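Local coordinates for protein subtilase cytotoxin, subunit B (Escherichia coli, PDB 3DWA) that forms the pentameric glycan-binding part of an AB5 toxin, probably recognising a non-human sialic acid on host cells and delivering the toxic A subunit, at residues 59-67 and 96-104. Residues are numbered along the deposited sequence; the frame is centred on the assembly and turned at random.
Sequences TLYNQALYF and ALVGLSTCT
Leu60 rests its forked end on the strand backbone: CD1 lies 3.3 Å from the Leu97 carbonyl O, and CD2 packs 3.8 Å from the Gly99 N. With CG anti to its own carbonyl carbon (chi1 -72°), the fork points toward the classic beta bulge that Val98 and Gly99 form opposite Tyr77. Gly99 presents bare backbone there, and the closest CA pair, Leu60 to Gly99, is 7.0 Å apart. Next along the strand, Leu100 sets CD1 against the helix a turn on from Leu60, 3.6 Å from the Ala64 N and 3.7 Å from the Gln63 CB. Phe67 continues the row: its CE2 brings the ring edge to the Leu100 CB at 4.1 Å, while CZ meets the Thr102 CG2 at 3.7 Å. Above one face of this ring sits Gln63 OE1. The two segments are joined by van der Waals packing, without hydrogen bonds, and the axes cross at 43°. Helix 57-70 thus lies over the curved antiparallel sheet, as in the OB fold of AB5 B subunits; Phe30 of strand 27-35 and Ile76 of strand 73-79 pack against the same leucines, and strand 96-102 pairs onward with a neighbouring subunit.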
# COMPACT_ATOMS: atom_id res chain seq x y z
N THR C 59 -3.15 -2.21 10.03
CA THR C 59 -2.78 -3.61 9.79
C THR C 59 -4.02 -4.47 9.49
O THR C 59 -4.02 -5.27 8.57
CB THR C 59 -2.03 -4.23 11.02
OG1 THR C 59 -0.85 -3.47 11.26
CG2 THR C 59 -1.59 -5.68 10.76
N LEU C 60 -5.05 -4.30 10.30
CA LEU C 60 -6.29 -5.03 10.17
C LEU C 60 -6.99 -4.70 8.85
O LEU C 60 -7.47 -5.61 8.18
CB LEU C 60 -7.22 -4.75 11.36
CG LEU C 60 -6.77 -5.40 12.69
CD1 LEU C 60 -7.75 -4.92 13.69
CD2 LEU C 60 -6.75 -6.92 12.65
N TYR C 61 -7.03 -3.42 8.50
CA TYR C 61 -7.60 -2.99 7.25
C TYR C 61 -6.97 -3.69 6.04
O TYR C 61 -7.69 -4.20 5.20
CB TYR C 61 -7.55 -1.47 7.09
CG TYR C 61 -8.01 -1.08 5.71
CD1 TYR C 61 -9.34 -1.07 5.40
CD2 TYR C 61 -7.09 -0.78 4.70
CE1 TYR C 61 -9.78 -0.75 4.13
CE2 TYR C 61 -7.50 -0.44 3.41
CZ TYR C 61 -8.87 -0.43 3.15
OH TYR C 61 -9.34 -0.08 1.92
N ASN C 62 -5.62 -3.64 5.95
CA ASN C 62 -4.89 -4.20 4.85
C ASN C 62 -5.08 -5.69 4.82
O ASN C 62 -5.27 -6.27 3.75
CB ASN C 62 -3.38 -3.85 4.94
CG ASN C 62 -2.96 -2.60 4.10
OD1 ASN C 62 -3.77 -1.69 3.78
ND2 ASN C 62 -1.68 -2.58 3.72
N GLN C 63 -4.94 -6.33 6.00
CA GLN C 63 -5.13 -7.78 6.10
C GLN C 63 -6.56 -8.26 5.73
O GLN C 63 -6.73 -9.22 4.94
CB GLN C 63 -4.69 -8.27 7.48
CG GLN C 63 -4.36 -9.75 7.50
CD GLN C 63 -3.19 -10.08 6.60
OE1 GLN C 63 -3.29 -10.92 5.72
NE2 GLN C 63 -2.10 -9.39 6.79
N ALA C 64 -7.57 -7.62 6.27
CA ALA C 64 -8.98 -7.94 5.95
C ALA C 64 -9.33 -7.76 4.46
O ALA C 64 -10.04 -8.59 3.86
CB ALA C 64 -9.92 -7.14 6.82
N LEU C 65 -8.85 -6.68 3.87
CA LEU C 65 -9.05 -6.46 2.45
C LEU C 65 -8.34 -7.51 1.59
O LEU C 65 -8.94 -8.02 0.59
CB LEU C 65 -8.69 -5.02 2.02
CG LEU C 65 -8.99 -4.69 0.53
CD1 LEU C 65 -10.50 -4.79 0.22
CD2 LEU C 65 -8.48 -3.30 0.03
N TYR C 66 -7.13 -7.88 1.99
CA TYR C 66 -6.42 -9.03 1.39
C TYR C 66 -7.28 -10.33 1.39
O TYR C 66 -7.47 -10.98 0.36
CB TYR C 66 -5.09 -9.27 2.13
CG TYR C 66 -4.28 -10.38 1.54
CD1 TYR C 66 -3.36 -10.12 0.51
CD2 TYR C 66 -4.43 -11.71 1.98
CE1 TYR C 66 -2.58 -11.16 -0.05
CE2 TYR C 66 -3.69 -12.76 1.41
CZ TYR C 66 -2.78 -12.47 0.39
OH TYR C 66 -2.03 -13.48 -0.16
N PHE C 67 -7.76 -10.73 2.57
CA PHE C 67 -8.52 -11.96 2.74
C PHE C 67 -9.90 -11.91 2.07
O PHE C 67 -10.41 -12.91 1.57
CB PHE C 67 -8.69 -12.24 4.25
CG PHE C 67 -7.47 -12.74 4.92
CD1 PHE C 67 -6.57 -13.58 4.25
CD2 PHE C 67 -7.23 -12.46 6.26
CE1 PHE C 67 -5.46 -14.11 4.91
CE2 PHE C 67 -6.12 -12.97 6.90
CZ PHE C 67 -5.23 -13.81 6.22
N ALA C 96 -15.49 -5.28 18.19
CA ALA C 96 -14.22 -4.82 17.65
C ALA C 96 -13.52 -5.99 17.02
O ALA C 96 -13.54 -7.10 17.55
CB ALA C 96 -13.34 -4.20 18.77
N LEU C 97 -12.89 -5.75 15.87
CA LEU C 97 -11.95 -6.68 15.24
C LEU C 97 -10.59 -6.54 15.91
O LEU C 97 -10.04 -5.43 16.02
CB LEU C 97 -11.82 -6.33 13.73
CG LEU C 97 -10.98 -7.30 12.88
CD1 LEU C 97 -11.37 -8.77 13.07
CD2 LEU C 97 -10.95 -6.86 11.38
N VAL C 98 -10.03 -7.64 16.36
CA VAL C 98 -8.84 -7.58 17.19
C VAL C 98 -7.73 -8.46 16.67
O VAL C 98 -6.65 -8.51 17.25
CB VAL C 98 -9.14 -7.79 18.76
CG1 VAL C 98 -10.28 -6.89 19.20
CG2 VAL C 98 -9.44 -9.28 19.15
N GLY C 99 -7.98 -9.12 15.54
CA GLY C 99 -7.00 -10.03 14.99
C GLY C 99 -7.53 -10.88 13.85
O GLY C 99 -8.74 -11.00 13.68
N LEU C 100 -6.62 -11.49 13.09
CA LEU C 100 -6.98 -12.38 11.95
C LEU C 100 -5.89 -13.42 11.79
O LEU C 100 -4.72 -13.14 12.09
CB LEU C 100 -7.05 -11.57 10.64
CG LEU C 100 -8.08 -10.45 10.47
CD1 LEU C 100 -7.69 -9.41 9.41
CD2 LEU C 100 -9.47 -11.08 10.13
N SER C 101 -6.25 -14.60 11.27
CA SER C 101 -5.30 -15.65 10.99
C SER C 101 -5.73 -16.46 9.77
O SER C 101 -6.92 -16.63 9.53
CB SER C 101 -5.29 -16.65 12.17
OG SER C 101 -4.60 -16.11 13.28
N THR C 102 -4.77 -17.05 9.08
CA THR C 102 -5.05 -18.07 8.08
C THR C 102 -5.47 -19.38 8.78
O THR C 102 -5.15 -19.63 9.94
CB THR C 102 -3.81 -18.30 7.24
OG1 THR C 102 -2.74 -18.72 8.08
CG2 THR C 102 -3.42 -16.98 6.51
N CYS C 103 -6.19 -20.23 8.05
CA CYS C 103 -6.65 -21.51 8.59
C CYS C 103 -6.18 -22.64 7.73
O CYS C 103 -6.07 -22.51 6.49
CB CYS C 103 -8.19 -21.53 8.64
SG CYS C 103 -8.87 -20.34 9.76
N THR C 104 -5.90 -23.76 8.38
CA THR C 104 -5.58 -24.99 7.69
C THR C 104 -6.87 -25.83 7.47
O THR C 104 -7.02 -26.48 6.44
CB THR C 104 -4.54 -25.83 8.49
OG1 THR C 104 -4.91 -25.75 9.87
CG2 THR C 104 -3.18 -25.20 8.40